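Local structure of mycosin-1 (4KB5) at residues T33-S38 with P305-G310; T65-D70 with Q175-S180; G102-A107 with L286-Y291; A107-R112 with S314-S319. The protein is a membrane-anchored, subtilisin-like serine protease that cleaves EspB and may regulate ESX-1 type VII secretion and virulence. All coordinates share one frame; numbering follows the deposited sequence.

Interaction 1: residues T33-S38 with P305-G310; sequences TVMPNS and PVPLNG
Where the chain that follows the C29-C98 disulfide, probably part of the N-terminal extension that wraps around the catalytic domain, passes over a small antiparallel sheet, T33, M35 and P36 settle on P305 and P307. P305 carries most of it. T33 touches the ring with one methyl, CG2 lying 4.0 Å from P305 CB, and V34 contributes its carbonyl, with O 3.9 Å from P305 CG. M35 does more. Its CB bond does not aim at the other segment, but the side chain bends at chi2 (-67°) and again at chi3, and this curl brings the sulfur up against both prolines. There SD is 3.5 Å from P305 O and 3.9 Å from P305 CB, while P307 CD closes on the same M35 SD at 4.2 Å. P36 adds the edge of its ring, CD against P305 CG, more loosely. All of this is van der Waals contact at the surface.

The far end of 33-38 is shaped locally. M35 to S38 form a type II turn, with P36 and N37 at its corners; the closing bond from S38 N to M35 O is weak, but S38 OG gives the same oxygen a short one of 2.6 Å, arriving from above the carbonyl plane. N297 holds both ends of the turn, its OD1 taking M35 N and its ND2 bonding S38 OG.

Strand 295-299 ties the pieces together: A298 pairs with T33 through the backbone and T299 pairs with V306, while the side chains of M35 and P305 pack on A298. Beyond strand 306-307 the chain reaches G310, the N-cap position of helix 311-328.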
loop_
_atom_site.group_PDB
_atom_site.type_symbol
_atom_site.label_atom_id
_atom_site.label_comp_id
_atom_site.label_asym_id
_atom_site.label_seq_id
_atom_site.Cartn_x
_atom_site.Cartn_y
_atom_site.Cartn_z
ATOM N N THR A 33 17.038 -5.743 11.166
ATOM C CA THR A 33 17.663 -6.359 12.331
ATOM C C THR A 33 16.606 -7.060 13.197
ATOM O O THR A 33 15.484 -7.308 12.732
ATOM C CB THR A 33 18.538 -5.331 13.111
ATOM O OG1 THR A 33 19.185 -5.980 14.209
ATOM C CG2 THR A 33 17.721 -4.157 13.637
ATOM N N VAL A 34 16.963 -7.416 14.432
ATOM C CA VAL A 34 16.013 -8.055 15.345
ATOM C C VAL A 34 15.935 -7.298 16.663
ATOM O O VAL A 34 16.896 -6.634 17.050
ATOM C CB VAL A 34 16.339 -9.551 15.589
ATOM C CG1 VAL A 34 16.412 -10.323 14.270
ATOM C CG2 VAL A 34 17.635 -9.711 16.374
ATOM N N MET A 35 14.787 -7.373 17.336
ATOM C CA MET A 35 14.650 -6.825 18.695
ATOM C C MET A 35 15.262 -7.791 19.717
ATOM O O MET A 35 15.199 -9.015 19.542
ATOM C CB MET A 35 13.180 -6.548 19.066
ATOM C CG MET A 35 12.461 -5.509 18.200
ATOM S SD MET A 35 13.056 -3.817 18.351
ATOM C CE MET A 35 12.651 -3.439 20.057
ATOM N N PRO A 36 15.841 -7.247 20.796
ATOM C CA PRO A 36 16.405 -8.096 21.856
ATOM C C PRO A 36 15.419 -9.153 22.366
ATOM O O PRO A 36 14.238 -8.863 22.540
ATOM C CB PRO A 36 16.732 -7.091 22.959
ATOM C CG PRO A 36 17.035 -5.830 22.214
ATOM C CD PRO A 36 16.073 -5.812 21.058
ATOM N N ASN A 37 15.913 -10.375 22.565
ATOM C CA ASN A 37 15.134 -11.494 23.129
ATOM C C ASN A 37 13.957 -12.002 22.289
ATOM O O ASN A 37 13.060 -12.659 22.826
ATOM C CB ASN A 37 14.626 -11.182 24.549
ATOM C CG ASN A 37 15.694 -10.587 25.439
ATOM O OD1 ASN A 37 16.759 -11.168 25.628
ATOM N ND2 ASN A 37 15.407 -9.420 25.992
ATOM N N SER A 38 13.953 -11.722 20.990
ATOM C CA SER A 38 12.878 -12.215 20.125
ATOM C C SER A 38 12.877 -13.734 20.066
ATOM O O SER A 38 13.944 -14.371 20.048
ATOM C CB SER A 38 13.022 -11.654 18.708
ATOM O OG SER A 38 13.021 -10.242 18.727
ATOM N N PRO A 305 17.485 -0.674 17.980
ATOM C CA PRO A 305 16.551 -1.204 16.982
ATOM C C PRO A 305 15.121 -0.697 17.175
ATOM O O PRO A 305 14.615 -0.665 18.299
ATOM C CB PRO A 305 16.607 -2.727 17.203
ATOM C CG PRO A 305 17.759 -2.965 18.124
ATOM C CD PRO A 305 17.895 -1.715 18.936
ATOM N N VAL A 306 14.484 -0.314 16.071
ATOM C CA VAL A 306 13.109 0.189 16.081
ATOM C C VAL A 306 12.190 -0.880 15.480
ATOM O O VAL A 306 12.490 -1.412 14.416
ATOM C CB VAL A 306 13.013 1.520 15.300
ATOM C CG1 VAL A 306 11.572 2.001 15.185
ATOM C CG2 VAL A 306 13.853 2.585 15.987
ATOM N N PRO A 307 11.072 -1.198 16.162
ATOM C CA PRO A 307 10.118 -2.200 15.669
ATOM C C PRO A 307 9.595 -1.881 14.264
ATOM O O PRO A 307 9.576 -0.721 13.863
ATOM C CB PRO A 307 8.967 -2.130 16.690
ATOM C CG PRO A 307 9.569 -1.530 17.915
ATOM C CD PRO A 307 10.615 -0.577 17.424
ATOM N N LEU A 308 9.193 -2.907 13.519
ATOM C CA LEU A 308 8.614 -2.697 12.190
ATOM C C LEU A 308 7.205 -2.116 12.339
ATOM O O LEU A 308 6.301 -2.797 12.809
ATOM C CB LEU A 308 8.581 -4.001 11.389
ATOM C CG LEU A 308 9.906 -4.730 11.120
ATOM C CD1 LEU A 308 9.658 -5.937 10.228
ATOM C CD2 LEU A 308 10.956 -3.814 10.502
ATOM N N ASN A 309 7.051 -0.840 11.986
ATOM C CA ASN A 309 5.752 -0.158 12.040
ATOM C C ASN A 309 5.450 0.497 10.698
ATOM O O ASN A 309 6.369 0.929 10.008
ATOM C CB ASN A 309 5.750 0.936 13.115
ATOM C CG ASN A 309 5.878 0.390 14.532
ATOM O OD1 ASN A 309 5.489 -0.741 14.831
ATOM N ND2 ASN A 309 6.423 1.210 15.423
ATOM N N GLY A 310 4.172 0.582 10.328
ATOM C CA GLY A 310 3.784 1.460 9.222
ATOM C C GLY A 310 2.614 1.001 8.376
ATOM O O GLY A 310 2.329 -0.194 8.295
#

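Interaction 2: residues T65-D70 with Q175-S180; sequences TVAVID and QVINIS
V66 and V176 lie side by side with their branches pointing the same way, V66 CG2 3.9 Å from V176 CB, in a parallel pair at the centre of the subtilase sheet. On the other face the I69 chain slants across I177, and its tip, CD1, meets I177 CG2 at 3.6 Å; A67 CB rests on I177 CG1. Between the strands runs a regular parallel ladder, for instance N178 N to A67 O at 2.8 Å, nearly straight at 170°.

The two ends are finished by polar side chains. Q175 crosses T65 at about a right angle and folds back so that OE1 takes T65 N at 2.9 Å; a water joins the same OE1 to T65 OG1. T65 O meanwhile accepts Q175 N and, weakly, V176 N. At the C-terminal end S180 N bonds I69 O at 3.1 Å. D70 has CG anti to its backbone N (chi1 -154°), which lays OD2 against S180 CB at a tight 3.2 Å. D70 and H101 are the probable charge-relay pair: OD1 is hydrogen-bonded to H101 ND1, and OD2 to T105 OG1.

V66, V68, V176 and N178 face helices 102-110 and 311-328, where N178 ND2 faces S319 OG at a separation too short to be trusted as modelled; A67, I69 and I179 face helix 154-171. Strand 127-132 flanks the pair on one side and strand 210-214 on the other.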
loop_
_atom_site.group_PDB
_atom_site.type_symbol
_atom_site.label_atom_id
_atom_site.label_comp_id
_atom_site.label_asym_id
_atom_site.label_seq_id
_atom_site.Cartn_x
_atom_site.Cartn_y
_atom_site.Cartn_z
ATOM N N THR A 65 -0.594 -13.137 -9.228
ATOM C CA THR A 65 0.616 -12.325 -9.272
ATOM C C THR A 65 0.379 -11.000 -8.577
ATOM O O THR A 65 -0.573 -10.288 -8.892
ATOM C CB THR A 65 1.066 -12.099 -10.741
ATOM O OG1 THR A 65 1.393 -13.364 -11.324
ATOM C CG2 THR A 65 2.281 -11.184 -10.831
ATOM N N VAL A 66 1.235 -10.685 -7.613
ATOM C CA VAL A 66 1.150 -9.440 -6.874
ATOM C C VAL A 66 2.365 -8.574 -7.159
ATOM O O VAL A 66 3.516 -9.021 -6.993
ATOM C CB VAL A 66 1.048 -9.685 -5.348
ATOM C CG1 VAL A 66 0.876 -8.365 -4.595
ATOM C CG2 VAL A 66 -0.106 -10.636 -5.041
ATOM N N ALA A 67 2.102 -7.343 -7.595
ATOM C CA ALA A 67 3.147 -6.361 -7.786
ATOM C C ALA A 67 3.351 -5.571 -6.507
ATOM O O ALA A 67 2.394 -5.073 -5.881
ATOM C CB ALA A 67 2.807 -5.432 -8.947
ATOM N N VAL A 68 4.606 -5.445 -6.112
ATOM C CA VAL A 68 4.946 -4.717 -4.905
ATOM C C VAL A 68 5.645 -3.448 -5.348
ATOM O O VAL A 68 6.785 -3.491 -5.834
ATOM C CB VAL A 68 5.837 -5.563 -3.983
ATOM C CG1 VAL A 68 6.097 -4.844 -2.666
ATOM C CG2 VAL A 68 5.192 -6.919 -3.733
ATOM N N ILE A 69 4.954 -2.317 -5.216
ATOM C CA ILE A 69 5.537 -1.028 -5.608
ATOM C C ILE A 69 6.046 -0.344 -4.346
ATOM O O ILE A 69 5.267 0.139 -3.512
ATOM C CB ILE A 69 4.556 -0.164 -6.448
ATOM C CG1 ILE A 69 4.152 -0.925 -7.727
ATOM C CG2 ILE A 69 5.191 1.176 -6.800
ATOM C CD1 ILE A 69 3.196 -0.182 -8.657
ATOM N N ASP A 70 7.367 -0.346 -4.183
ATOM C CA ASP A 70 7.971 -0.058 -2.876
ATOM C C ASP A 70 9.445 0.325 -3.086
ATOM O O ASP A 70 9.776 0.978 -4.086
ATOM C CB ASP A 70 7.847 -1.325 -1.997
ATOM C CG ASP A 70 7.829 -1.027 -0.499
ATOM O OD1 ASP A 70 8.796 -0.429 0.029
ATOM O OD2 ASP A 70 6.849 -1.433 0.171
ATOM N N GLN A 175 -2.255 -8.919 -10.914
ATOM C CA GLN A 175 -3.675 -8.921 -10.552
ATOM C C GLN A 175 -3.966 -8.145 -9.267
ATOM O O GLN A 175 -5.110 -7.751 -9.004
ATOM C CB GLN A 175 -4.155 -10.354 -10.433
ATOM C CG GLN A 175 -4.180 -11.062 -11.772
ATOM C CD GLN A 175 -3.771 -12.504 -11.659
ATOM O OE1 GLN A 175 -2.716 -12.822 -11.113
ATOM N NE2 GLN A 175 -4.605 -13.395 -12.179
ATOM N N VAL A 176 -2.923 -7.958 -8.461
ATOM C CA VAL A 176 -2.974 -7.174 -7.229
ATOM C C VAL A 176 -1.729 -6.306 -7.241
ATOM O O VAL A 176 -0.632 -6.768 -7.589
ATOM C CB VAL A 176 -2.954 -8.073 -5.963
ATOM C CG1 VAL A 176 -3.036 -7.227 -4.691
ATOM C CG2 VAL A 176 -4.083 -9.102 -6.002
ATOM N N ILE A 177 -1.892 -5.048 -6.876
ATOM C CA ILE A 177 -0.778 -4.116 -6.868
ATOM C C ILE A 177 -0.793 -3.394 -5.531
ATOM O O ILE A 177 -1.771 -2.714 -5.208
ATOM C CB ILE A 177 -0.920 -3.085 -8.013
ATOM C CG1 ILE A 177 -0.950 -3.785 -9.383
ATOM C CG2 ILE A 177 0.154 -2.016 -7.926
ATOM C CD1 ILE A 177 -1.383 -2.881 -10.524
ATOM N N ASN A 178 0.273 -3.569 -4.755
ATOM C CA ASN A 178 0.423 -2.909 -3.453
ATOM C C ASN A 178 1.262 -1.665 -3.631
ATOM O O ASN A 178 2.369 -1.737 -4.177
ATOM C CB ASN A 178 1.089 -3.875 -2.432
ATOM C CG ASN A 178 0.970 -3.386 -0.987
ATOM O OD1 ASN A 178 1.885 -2.764 -0.443
ATOM N ND2 ASN A 178 -0.164 -3.663 -0.366
ATOM N N ILE A 179 0.763 -0.517 -3.177
ATOM C CA ILE A 179 1.500 0.727 -3.305
ATOM C C ILE A 179 1.862 1.292 -1.933
ATOM O O ILE A 179 0.972 1.658 -1.139
ATOM C CB ILE A 179 0.724 1.784 -4.134
ATOM C CG1 ILE A 179 0.505 1.298 -5.570
ATOM C CG2 ILE A 179 1.426 3.134 -4.087
ATOM C CD1 ILE A 179 -0.332 2.229 -6.430
ATOM N N SER A 180 3.166 1.372 -1.658
ATOM C CA SER A 180 3.640 1.834 -0.353
ATOM C C SER A 180 3.711 3.349 -0.283
ATOM O O SER A 180 3.595 3.938 0.802
ATOM C CB SER A 180 5.019 1.230 -0.021
ATOM O OG SER A 180 6.043 1.846 -0.787
HETATM O O HOH W 1 -0.751 -14.704 -12.203
HETATM O O HOH W 2 4.295 -1.812 -1.459
#

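Interaction 3: residues G102-A107 with L286-Y291; sequences GTMTAA and LTSLGY
S288 reaches the helix that starts just after H101, the probable active-site histidine, and bonds M104 there. Its OG, held anti to the backbone N (chi1 -155°), gives its proton to M104 O at 2.6 Å, from within the carbonyl plane and onto a lone pair, with a C=O...OG angle of 108°. The same hydroxyl lies 3.3 Å from M104 CB and 3.5 Å from A107 CB, so these two carbons flank it.

L289 fills the next place along. Its CB sits 3.6 Å from the A107 methyl, and its carbonyl oxygen looks at M104 CG from 3.4 Å. M104 then bends away at chi2 and chi3, carrying its CE methyl off to L308; the side chain also touches F313. T103, one turn before A107, closes the row: its CG2 methyl faces G290 O at 3.6 Å, and OG1 meets the Y291 ring obliquely, 3.6 Å from Y291 CE2, the two side chains crossing at about a right angle.

Polar partners farther out fix these groups. T103 OG1 is bonded to D97 OD1 and to the N74 backbone N. Y291 OH is bonded to A30 O, next to the disulfide cysteine C29, so the ring links the N-terminal chain to this helix. T105, turned away from 286-291, bonds H101 O through OG1.

Chemically, one short buried hydroxyl-to-carbonyl bond is set among close carbon contacts and backbone oxygens. It gives the hydroxyl of S288 a partner inside the core and ties strand 288-289 to the first turn of helix 102-110.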
loop_
_atom_site.group_PDB
_atom_site.type_symbol
_atom_site.label_atom_id
_atom_site.label_comp_id
_atom_site.label_asym_id
_atom_site.label_seq_id
_atom_site.Cartn_x
_atom_site.Cartn_y
_atom_site.Cartn_z
ATOM N N GLY A 102 10.953 -2.626 1.296
ATOM C CA GLY A 102 10.217 -3.395 0.297
ATOM C C GLY A 102 10.312 -4.899 0.484
ATOM O O GLY A 102 9.348 -5.623 0.218
ATOM N N THR A 103 11.469 -5.371 0.949
ATOM C CA THR A 103 11.672 -6.802 1.175
ATOM C C THR A 103 10.688 -7.342 2.220
ATOM O O THR A 103 10.107 -8.401 2.036
ATOM C CB THR A 103 13.133 -7.119 1.626
ATOM O OG1 THR A 103 14.064 -6.609 0.662
ATOM C CG2 THR A 103 13.339 -8.614 1.757
ATOM N N MET A 104 10.528 -6.608 3.307
ATOM C CA MET A 104 9.592 -6.970 4.379
ATOM C C MET A 104 8.116 -6.818 3.971
ATOM O O MET A 104 7.252 -7.586 4.436
ATOM C CB MET A 104 9.882 -6.137 5.631
ATOM C CG MET A 104 11.159 -6.568 6.366
ATOM S SD MET A 104 12.572 -5.488 6.056
ATOM C CE MET A 104 12.251 -4.190 7.240
ATOM N N THR A 105 7.837 -5.841 3.103
ATOM C CA THR A 105 6.486 -5.657 2.541
ATOM C C THR A 105 6.092 -6.896 1.751
ATOM O O THR A 105 5.010 -7.456 1.960
ATOM C CB THR A 105 6.408 -4.412 1.631
ATOM O OG1 THR A 105 6.847 -3.260 2.363
ATOM C CG2 THR A 105 4.975 -4.173 1.165
ATOM N N ALA A 106 6.991 -7.326 0.859
ATOM C CA ALA A 106 6.803 -8.515 0.020
ATOM C C ALA A 106 6.641 -9.798 0.832
ATOM O O ALA A 106 5.867 -10.682 0.463
ATOM C CB ALA A 106 7.976 -8.664 -0.963
ATOM N N ALA A 107 7.392 -9.906 1.926
ATOM C CA ALA A 107 7.347 -11.108 2.767
ATOM C C ALA A 107 6.016 -11.185 3.516
ATOM O O ALA A 107 5.454 -12.266 3.652
ATOM C CB ALA A 107 8.518 -11.134 3.749
ATOM N N LEU A 286 5.577 -5.506 14.010
ATOM C CA LEU A 286 5.385 -6.663 13.135
ATOM C C LEU A 286 6.635 -7.504 13.025
ATOM O O LEU A 286 7.732 -7.054 13.359
ATOM C CB LEU A 286 4.946 -6.221 11.732
ATOM C CG LEU A 286 3.714 -5.309 11.688
ATOM C CD1 LEU A 286 3.485 -4.885 10.248
ATOM C CD2 LEU A 286 2.507 -6.032 12.260
ATOM N N THR A 287 6.442 -8.730 12.549
ATOM C CA THR A 287 7.528 -9.599 12.133
ATOM C C THR A 287 7.456 -9.781 10.622
ATOM O O THR A 287 6.372 -9.965 10.062
ATOM C CB THR A 287 7.427 -10.973 12.822
ATOM O OG1 THR A 287 7.475 -10.774 14.236
ATOM C CG2 THR A 287 8.592 -11.908 12.416
ATOM N N SER A 288 8.622 -9.760 9.985
ATOM C CA SER A 288 8.741 -10.014 8.555
ATOM C C SER A 288 10.105 -10.638 8.272
ATOM O O SER A 288 10.893 -10.874 9.187
ATOM C CB SER A 288 8.760 -8.699 7.775
ATOM O OG SER A 288 8.312 -8.889 6.444
ATOM N N LEU A 289 10.376 -10.899 6.998
ATOM C CA LEU A 289 11.581 -11.621 6.573
ATOM C C LEU A 289 12.582 -10.656 5.981
ATOM O O LEU A 289 12.195 -9.666 5.344
ATOM C CB LEU A 289 11.255 -12.713 5.541
ATOM C CG LEU A 289 10.310 -13.844 5.948
ATOM C CD1 LEU A 289 10.175 -14.860 4.819
ATOM C CD2 LEU A 289 10.727 -14.531 7.253
ATOM N N GLY A 290 13.868 -10.957 6.175
ATOM C CA GLY A 290 14.948 -10.060 5.771
ATOM C C GLY A 290 15.555 -10.441 4.442
ATOM O O GLY A 290 14.955 -11.205 3.665
ATOM N N TYR A 291 16.762 -9.927 4.189
ATOM C CA TYR A 291 17.425 -10.117 2.893
ATOM C C TYR A 291 17.785 -11.563 2.572
ATOM O O TYR A 291 17.924 -11.907 1.407
ATOM C CB TYR A 291 18.660 -9.230 2.754
ATOM C CG TYR A 291 18.387 -7.742 2.874
ATOM C CD1 TYR A 291 19.421 -6.846 3.162
ATOM C CD2 TYR A 291 17.086 -7.229 2.722
ATOM C CE1 TYR A 291 19.182 -5.484 3.273
ATOM C CE2 TYR A 291 16.835 -5.878 2.838
ATOM C CZ TYR A 291 17.874 -5.010 3.117
ATOM O OH TYR A 291 17.606 -3.668 3.212
#

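Interaction 4: residues A107-R112 with S314-S319; sequences AIIGGR and SAAYVS
I109 and A316 bring the two helical segments together, with their CA atoms 5.4 Å apart, a close approach allowed by the small alanine. The A316 methyl sits between two isoleucines: CB lies 3.7 Å from I108 CG2 and equally far from I109 CG1. That same I109 CG1 also presses on A316 O at 3.4 Å, while I109 CD1 runs on toward S319 CB.

I108 does its main work on Y317. With CG2 anti to the backbone N, this methyl stands over the centre of the ring, 3.4 Å from the centroid and 4° off the normal, a clean CH-pi contact. Y317 leaves its backbone pointing away from 107-112, yet its ring comes back far enough to receive the methyl.

Beyond the contact, G111 N bonds A107 O, and that oxygen lies where a CB on residue 111 would have to go. R112 NH1 donates to G110 O at 2.9 Å while its NH2 bonds V126 O.

What joins the two helices here is therefore chiefly dispersion and a CH-pi contact between buried carbon groups, with I109 also packed on the A316 carbonyl.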
loop_
_atom_site.group_PDB
_atom_site.type_symbol
_atom_site.label_atom_id
_atom_site.label_comp_id
_atom_site.label_asym_id
_atom_site.label_seq_id
_atom_site.Cartn_x
_atom_site.Cartn_y
_atom_site.Cartn_z
ATOM N N ALA A 107 7.392 -9.906 1.926
ATOM C CA ALA A 107 7.347 -11.108 2.767
ATOM C C ALA A 107 6.016 -11.185 3.516
ATOM O O ALA A 107 5.454 -12.266 3.652
ATOM C CB ALA A 107 8.518 -11.134 3.749
ATOM N N ILE A 108 5.504 -10.050 3.983
ATOM C CA ILE A 108 4.142 -10.031 4.568
ATOM C C ILE A 108 3.105 -10.549 3.563
ATOM O O ILE A 108 2.217 -11.350 3.913
ATOM C CB ILE A 108 3.800 -8.655 5.156
ATOM C CG1 ILE A 108 4.555 -8.508 6.484
ATOM C CG2 ILE A 108 2.290 -8.508 5.406
ATOM C CD1 ILE A 108 4.795 -7.085 6.929
ATOM N N ILE A 109 3.263 -10.147 2.296
ATOM C CA ILE A 109 2.303 -10.517 1.275
ATOM C C ILE A 109 2.426 -12.000 0.967
ATOM O O ILE A 109 1.427 -12.719 0.963
ATOM C CB ILE A 109 2.458 -9.667 -0.019
ATOM C CG1 ILE A 109 2.067 -8.207 0.234
ATOM C CG2 ILE A 109 1.643 -10.248 -1.173
ATOM C CD1 ILE A 109 2.564 -7.245 -0.837
ATOM N N GLY A 110 3.653 -12.456 0.720
ATOM C CA GLY A 110 3.843 -13.769 0.132
ATOM C C GLY A 110 4.990 -14.605 0.665
ATOM O O GLY A 110 5.320 -15.611 0.063
ATOM N N GLY A 111 5.606 -14.186 1.773
ATOM C CA GLY A 111 6.701 -14.952 2.379
ATOM C C GLY A 111 6.342 -16.412 2.607
ATOM O O GLY A 111 5.271 -16.719 3.148
ATOM N N ARG A 112 7.234 -17.315 2.197
ATOM C CA ARG A 112 7.000 -18.754 2.354
ATOM C C ARG A 112 7.196 -19.161 3.822
ATOM O O ARG A 112 7.864 -18.441 4.567
ATOM C CB ARG A 112 7.909 -19.564 1.420
ATOM C CG ARG A 112 7.370 -19.727 0.005
ATOM C CD ARG A 112 7.218 -18.401 -0.767
ATOM N NE ARG A 112 6.841 -18.683 -2.155
ATOM C CZ ARG A 112 6.107 -17.906 -2.950
ATOM N NH1 ARG A 112 5.620 -16.737 -2.541
ATOM N NH2 ARG A 112 5.867 -18.312 -4.186
ATOM N N SER A 314 0.538 -2.537 6.789
ATOM C CA SER A 314 -0.925 -2.766 6.865
ATOM C C SER A 314 -1.491 -3.041 5.472
ATOM O O SER A 314 -2.254 -4.000 5.265
ATOM C CB SER A 314 -1.621 -1.546 7.462
ATOM O OG SER A 314 -1.099 -1.250 8.741
ATOM N N ALA A 315 -1.095 -2.204 4.506
ATOM C CA ALA A 315 -1.495 -2.403 3.104
ATOM C C ALA A 315 -1.070 -3.766 2.586
ATOM O O ALA A 315 -1.836 -4.422 1.895
ATOM C CB ALA A 315 -0.921 -1.297 2.221
ATOM N N ALA A 316 0.155 -4.201 2.919
ATOM C CA ALA A 316 0.641 -5.530 2.523
ATOM C C ALA A 316 -0.277 -6.672 2.991
ATOM O O ALA A 316 -0.587 -7.591 2.228
ATOM C CB ALA A 316 2.097 -5.750 2.991
ATOM N N TYR A 317 -0.741 -6.624 4.237
ATOM C CA TYR A 317 -1.678 -7.654 4.695
ATOM C C TYR A 317 -2.935 -7.722 3.839
ATOM O O TYR A 317 -3.412 -8.805 3.497
ATOM C CB TYR A 317 -2.057 -7.442 6.164
ATOM C CG TYR A 317 -1.002 -7.977 7.098
ATOM C CD1 TYR A 317 -0.771 -9.344 7.183
ATOM C CD2 TYR A 317 -0.218 -7.117 7.870
ATOM C CE1 TYR A 317 0.192 -9.854 8.022
ATOM C CE2 TYR A 317 0.758 -7.622 8.717
ATOM C CZ TYR A 317 0.944 -8.989 8.780
ATOM O OH TYR A 317 1.901 -9.520 9.583
ATOM N N VAL A 318 -3.448 -6.548 3.481
ATOM C CA VAL A 318 -4.684 -6.446 2.689
ATOM C C VAL A 318 -4.443 -6.880 1.234
ATOM O O VAL A 318 -5.289 -7.572 0.628
ATOM C CB VAL A 318 -5.287 -5.018 2.818
ATOM C CG1 VAL A 318 -6.572 -4.887 2.008
ATOM C CG2 VAL A 318 -5.573 -4.704 4.281
ATOM N N SER A 319 -3.270 -6.532 0.686
ATOM C CA SER A 319 -2.872 -7.078 -0.625
ATOM C C SER A 319 -2.789 -8.584 -0.590
ATOM O O SER A 319 -3.257 -9.259 -1.510
ATOM C CB SER A 319 -1.526 -6.511 -1.101
ATOM O OG SER A 319 -1.648 -5.137 -1.381
#

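How the interactions relate
From the N terminus, interaction 1 opens first: 33-38 waits until 305-310 to close the longest loop, and interactions 2 and 3 both lie within that span. Strand 65-70 pairs with 175-180 in interaction 2, but 102-107 and 107-112 leave from between those strands, so interactions 3 and 4 each cross it. Those two share A107 on helix 102-110 and cross each other, closing at 286-291 and 314-319. Interaction 4 also crosses interaction 1, since helix 311-328 follows strand 306-307. Together they tie the N-terminal chain to the small antiparallel sheet, that sheet to helix 102-110, and this helix to helix 311-328 over the central parallel sheet.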